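Local coordinates for uncharacterized protein (Legionella pneumophila subsp. pneumophila, PDB 5T2X) that is of unknown function, a largely helical member of the DUF5630 family with no strands in its modelled part, at residues L43-E51 and L94-G102. Numbering follows the deposited sequence.
Sequences LTTLIKYTE and LVKGIYFYG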
ATOM      1  N   LEU A  43      20.163  -1.432  -5.484  1.00 30.04           N
ATOM      2  CA  LEU A  43      18.792  -1.923  -5.395  1.00 31.60           C
ATOM      3  C   LEU A  43      18.171  -2.113  -6.774  1.00 39.38           C
ATOM      4  O   LEU A  43      17.375  -3.038  -6.969  1.00 50.24           O
ATOM      5  CB  LEU A  43      17.945  -0.970  -4.547  1.00 30.44           C
ATOM      6  CG  LEU A  43      16.519  -1.429  -4.233  1.00 33.53           C
ATOM      7  CD1 LEU A  43      16.520  -2.841  -3.670  1.00 34.54           C
ATOM      8  CD2 LEU A  43      15.855  -0.469  -3.261  1.00 27.86           C
ATOM      9  N   THR A  44      18.524  -1.260  -7.739  1.00 36.29           N
ATOM     10  CA  THR A  44      17.984  -1.406  -9.089  1.00 42.43           C
ATOM     11  C   THR A  44      18.393  -2.740  -9.698  1.00 37.47           C
ATOM     12  O   THR A  44      17.564  -3.457 -10.269  1.00 38.92           O
ATOM     13  CB  THR A  44      18.449  -0.249  -9.974  1.00 43.81           C
ATOM     14  OG1 THR A  44      17.956   0.990  -9.449  1.00 52.24           O
ATOM     15  CG2 THR A  44      17.932  -0.434 -11.398  1.00 33.62           C
ATOM     16  N   THR A  45      19.674  -3.096  -9.574  1.00 33.23           N
ATOM     17  CA  THR A  45      20.154  -4.341 -10.164  1.00 32.97           C
ATOM     18  C   THR A  45      19.656  -5.552  -9.384  1.00 36.95           C
ATOM     19  O   THR A  45      19.317  -6.582  -9.979  1.00 38.37           O
ATOM     20  CB  THR A  45      21.680  -4.329 -10.230  1.00 42.30           C
ATOM     21  OG1 THR A  45      22.119  -3.136 -10.891  1.00 42.05           O
ATOM     22  CG2 THR A  45      22.192  -5.539 -10.995  1.00 40.68           C
ATOM     23  N   LEU A  46      19.603  -5.446  -8.053  1.00 29.50           N
ATOM     24  CA  LEU A  46      19.098  -6.546  -7.236  1.00 32.17           C
ATOM     25  C   LEU A  46      17.664  -6.895  -7.612  1.00 37.92           C
ATOM     26  O   LEU A  46      17.333  -8.065  -7.835  1.00 36.02           O
ATOM     27  CB  LEU A  46      19.190  -6.187  -5.753  1.00 32.50           C
ATOM     28  CG  LEU A  46      18.478  -7.137  -4.782  1.00 38.51           C
ATOM     29  CD1 LEU A  46      19.111  -8.522  -4.803  1.00 31.52           C
ATOM     30  CD2 LEU A  46      18.469  -6.570  -3.370  1.00 36.87           C
ATOM     31  N   ILE A  47      16.795  -5.884  -7.688  1.00 33.70           N
ATOM     32  CA  ILE A  47      15.402  -6.126  -8.052  1.00 38.54           C
ATOM     33  C   ILE A  47      15.310  -6.685  -9.466  1.00 41.35           C
ATOM     34  O   ILE A  47      14.528  -7.604  -9.740  1.00 46.90           O
ATOM     35  CB  ILE A  47      14.581  -4.833  -7.896  1.00 32.66           C
ATOM     36  CG1 ILE A  47      14.508  -4.432  -6.422  1.00 35.04           C
ATOM     37  CG2 ILE A  47      13.188  -5.006  -8.479  1.00 29.54           C
ATOM     38  CD1 ILE A  47      13.729  -3.165  -6.174  1.00 34.72           C
ATOM     39  N   LYS A  48      16.120  -6.151 -10.381  1.00 31.31           N
ATOM     40  CA  LYS A  48      16.108  -6.637 -11.756  1.00 38.56           C
ATOM     41  C   LYS A  48      16.546  -8.094 -11.843  1.00 44.80           C
ATOM     42  O   LYS A  48      16.058  -8.836 -12.703  1.00 51.18           O
ATOM     43  CB  LYS A  48      16.999  -5.748 -12.622  1.00 44.99           C
ATOM     44  CG  LYS A  48      17.010  -6.102 -14.094  1.00 56.06           C
ATOM     45  CD  LYS A  48      17.534  -4.938 -14.914  1.00 75.99           C
ATOM     46  CE  LYS A  48      18.050  -5.406 -16.254  1.00 87.13           C
ATOM     47  NZ  LYS A  48      19.189  -6.344 -16.068  1.00 95.78           N
ATOM     48  N   TYR A  49      17.453  -8.527 -10.963  1.00 49.91           N
ATOM     49  CA  TYR A  49      17.866  -9.928 -10.972  1.00 39.79           C
ATOM     50  C   TYR A  49      16.745 -10.839 -10.488  1.00 38.86           C
ATOM     51  O   TYR A  49      16.554 -11.935 -11.029  1.00 41.96           O
ATOM     52  CB  TYR A  49      19.118 -10.124 -10.116  1.00 38.59           C
ATOM     53  CG  TYR A  49      20.411  -9.714 -10.788  1.00 34.52           C
ATOM     54  CD1 TYR A  49      20.407  -9.010 -11.986  1.00 37.22           C
ATOM     55  CD2 TYR A  49      21.638 -10.044 -10.227  1.00 32.41           C
ATOM     56  CE1 TYR A  49      21.591  -8.634 -12.600  1.00 36.98           C
ATOM     57  CE2 TYR A  49      22.826  -9.677 -10.835  1.00 40.37           C
ATOM     58  CZ  TYR A  49      22.797  -8.973 -12.020  1.00 44.33           C
ATOM     59  OH  TYR A  49      23.977  -8.607 -12.624  1.00 47.29           O
ATOM     60  N   THR A  50      15.994 -10.407  -9.470  1.00 37.50           N
ATOM     61  CA  THR A  50      14.891 -11.225  -8.973  1.00 39.84           C
ATOM     62  C   THR A  50      13.788 -11.373 -10.013  1.00 47.11           C
ATOM     63  O   THR A  50      13.047 -12.362  -9.990  1.00 51.81           O
ATOM     64  CB  THR A  50      14.320 -10.628  -7.684  1.00 38.32           C
ATOM     65  OG1 THR A  50      13.763  -9.335  -7.954  1.00 42.62           O
ATOM     66  CG2 THR A  50      15.407 -10.498  -6.627  1.00 37.43           C
ATOM     67  N   GLU A  51      13.663 -10.413 -10.931  1.00 41.32           N
ATOM     68  CA  GLU A  51      12.642 -10.510 -11.968  1.00 50.80           C
ATOM     69  C   GLU A  51      13.077 -11.406 -13.119  1.00 50.54           C
ATOM     70  O   GLU A  51      12.232 -12.045 -13.754  1.00 57.38           O
ATOM     71  CB  GLU A  51      12.292  -9.117 -12.495  1.00 37.52           C
ATOM     72  CG  GLU A  51      11.662  -8.200 -11.460  1.00 48.47           C
ATOM     73  CD  GLU A  51      11.318  -6.833 -12.022  1.00 55.11           C
ATOM     74  OE1 GLU A  51      11.765  -6.520 -13.145  1.00 59.12           O
ATOM     75  OE2 GLU A  51      10.599  -6.074 -11.340  1.00 53.92           O
ATOM     76  N   LEU A  94       7.886  -4.615   0.785  1.00 31.34           N
ATOM     77  CA  LEU A  94       7.971  -3.238   1.255  1.00 34.96           C
ATOM     78  C   LEU A  94       9.050  -2.465   0.508  1.00 35.10           C
ATOM     79  O   LEU A  94       8.825  -1.325   0.087  1.00 33.52           O
ATOM     80  CB  LEU A  94       8.234  -3.217   2.760  1.00 31.95           C
ATOM     81  CG  LEU A  94       8.392  -1.841   3.408  1.00 38.76           C
ATOM     82  CD1 LEU A  94       7.134  -1.007   3.220  1.00 30.16           C
ATOM     83  CD2 LEU A  94       8.729  -1.983   4.883  1.00 34.91           C
ATOM     84  N   VAL A  95      10.224  -3.073   0.324  1.00 35.67           N
ATOM     85  CA  VAL A  95      11.333  -2.379  -0.325  1.00 31.50           C
ATOM     86  C   VAL A  95      11.057  -2.196  -1.812  1.00 30.68           C
ATOM     87  O   VAL A  95      11.257  -1.107  -2.367  1.00 31.75           O
ATOM     88  CB  VAL A  95      12.652  -3.134  -0.082  1.00 31.50           C
ATOM     89  CG1 VAL A  95      13.768  -2.534  -0.920  1.00 22.51           C
ATOM     90  CG2 VAL A  95      13.017  -3.096   1.392  1.00 23.18           C
ATOM     91  N   LYS A  96      10.603  -3.256  -2.485  1.00 25.93           N
ATOM     92  CA  LYS A  96      10.280  -3.140  -3.904  1.00 31.45           C
ATOM     93  C   LYS A  96       9.160  -2.135  -4.131  1.00 33.70           C
ATOM     94  O   LYS A  96       9.202  -1.353  -5.089  1.00 35.57           O
ATOM     95  CB  LYS A  96       9.892  -4.502  -4.476  1.00 31.17           C
ATOM     96  CG  LYS A  96      11.011  -5.525  -4.513  1.00 27.08           C
ATOM     97  CD  LYS A  96      10.485  -6.851  -5.037  1.00 31.65           C
ATOM     98  CE  LYS A  96      11.533  -7.944  -4.965  1.00 32.17           C
ATOM     99  NZ  LYS A  96      10.963  -9.258  -5.371  1.00 34.22           N
ATOM    100  N   GLY A  97       8.149  -2.140  -3.260  1.00 33.14           N
ATOM    101  CA  GLY A  97       7.056  -1.192  -3.404  1.00 25.65           C
ATOM    102  C   GLY A  97       7.510   0.246  -3.256  1.00 31.86           C
ATOM    103  O   GLY A  97       7.066   1.127  -3.997  1.00 36.52           O
ATOM    104  N   ILE A  98       8.403   0.504  -2.299  1.00 37.31           N
ATOM    105  CA  ILE A  98       8.940   1.851  -2.127  1.00 32.48           C
ATOM    106  C   ILE A  98       9.805   2.236  -3.319  1.00 35.43           C
ATOM    107  O   ILE A  98       9.732   3.366  -3.818  1.00 30.36           O
ATOM    108  CB  ILE A  98       9.723   1.946  -0.805  1.00 32.76           C
ATOM    109  CG1 ILE A  98       8.777   1.814   0.388  1.00 37.94           C
ATOM    110  CG2 ILE A  98      10.503   3.252  -0.731  1.00 30.21           C
ATOM    111  CD1 ILE A  98       9.496   1.605   1.705  1.00 43.89           C
ATOM    112  N   TYR A  99      10.633   1.304  -3.799  1.00 28.40           N
ATOM    113  CA  TYR A  99      11.520   1.604  -4.918  1.00 25.45           C
ATOM    114  C   TYR A  99      10.728   1.921  -6.181  1.00 30.35           C
ATOM    115  O   TYR A  99      10.969   2.939  -6.841  1.00 35.18           O
ATOM    116  CB  TYR A  99      12.475   0.436  -5.162  1.00 27.82           C
ATOM    117  CG  TYR A  99      13.232   0.544  -6.467  1.00 30.16           C
ATOM    118  CD1 TYR A  99      14.375   1.327  -6.567  1.00 28.86           C
ATOM    119  CD2 TYR A  99      12.796  -0.129  -7.603  1.00 29.86           C
ATOM    120  CE1 TYR A  99      15.065   1.435  -7.762  1.00 28.65           C
ATOM    121  CE2 TYR A  99      13.479  -0.029  -8.799  1.00 33.60           C
ATOM    122  CZ  TYR A  99      14.612   0.754  -8.874  1.00 32.35           C
ATOM    123  OH  TYR A  99      15.292   0.854 -10.064  1.00 38.65           O
ATOM    124  N   PHE A 100       9.781   1.051  -6.537  1.00 31.96           N
ATOM    125  CA  PHE A 100       8.993   1.271  -7.746  1.00 26.30           C
ATOM    126  C   PHE A 100       8.168   2.547  -7.652  1.00 31.90           C
ATOM    127  O   PHE A 100       7.962   3.227  -8.663  1.00 37.69           O
ATOM    128  CB  PHE A 100       8.090   0.067  -8.013  1.00 27.95           C
ATOM    129  CG  PHE A 100       8.821  -1.138  -8.534  1.00 35.22           C
ATOM    130  CD1 PHE A 100       9.829  -1.000  -9.475  1.00 32.95           C
ATOM    131  CD2 PHE A 100       8.505  -2.409  -8.081  1.00 35.63           C
ATOM    132  CE1 PHE A 100      10.503  -2.107  -9.958  1.00 33.77           C
ATOM    133  CE2 PHE A 100       9.176  -3.521  -8.558  1.00 33.59           C
ATOM    134  CZ  PHE A 100      10.177  -3.369  -9.498  1.00 33.66           C
ATOM    135  N   TYR A 101       7.695   2.894  -6.453  1.00 28.71           N
ATOM    136  CA  TYR A 101       6.971   4.151  -6.299  1.00 28.35           C
ATOM    137  C   TYR A 101       7.905   5.342  -6.468  1.00 29.85           C
ATOM    138  O   TYR A 101       7.514   6.367  -7.038  1.00 29.35           O
ATOM    139  CB  TYR A 101       6.271   4.203  -4.943  1.00 30.48           C
ATOM    140  CG  TYR A 101       5.402   5.428  -4.777  1.00 33.07           C
ATOM    141  CD1 TYR A 101       4.139   5.488  -5.352  1.00 28.25           C
ATOM    142  CD2 TYR A 101       5.846   6.529  -4.056  1.00 30.29           C
ATOM    143  CE1 TYR A 101       3.340   6.608  -5.211  1.00 28.97           C
ATOM    144  CE2 TYR A 101       5.054   7.654  -3.908  1.00 38.09           C
ATOM    145  CZ  TYR A 101       3.802   7.687  -4.487  1.00 33.30           C
ATOM    146  OH  TYR A 101       3.012   8.803  -4.343  1.00 42.10           O
ATOM    147  N   GLY A 102       9.142   5.227  -5.981  1.00 34.82           N
ATOM    148  CA  GLY A 102      10.113   6.282  -6.212  1.00 21.98           C
ATOM    149  C   GLY A 102      10.434   6.461  -7.683  1.00 33.22           C
ATOM    150  O   GLY A 102      10.605   7.586  -8.160  1.00 39.97           O
TER
HETATM  151  O   HOH W   1      10.775  -9.275  -7.936  1.00 41.49           O
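Leu43 meets helix 94-102 through its branch tip: CD2 lies 3.8 Å from Val95 CG1 and also touches Tyr99 CB, the leucine running antiparallel to the tyrosine as they pass. Thr44 crosses the end of that tyrosine at about a right angle, and its OG1 sits 2.7 Å from Tyr99 OH, a hydrogen bond in which either hydroxyl may donate. Tyr99 spans the gap because its CG is anti to the backbone N (chi1 168°). Ile47 touches both aromatic side chains, CD1 packing obliquely on Tyr99 CD2 at 3.5 Å and CG2 reaching Phe100 CZ at 3.6 Å; the rings also meet, Phe100 CE1 at the edge of Tyr99. Thr50 OG1 donates to Ile47 O at 2.6 Å and accepts from a water that in turn accepts from Lys96 NZ, bridging the helices. At Glu51, OE2 stands near the Phe100 ring plane, 3.3 Å from CZ at its edge, and forms a salt bridge with Lys125. The segment axes approach to 11.3 Å and cross at -115°, a spacing bridged mainly by side chains: a steeply crossed helix-helix contact, apolar at its centre with polar links at the margin, joining helix 43-52 to helix 91-111. Both touch helix 66-76, Leu43 on Phe76 and Val95 on Leu73, while helix 117-128 packs on Phe100, its Ser126 OG bonding to Gly97 O.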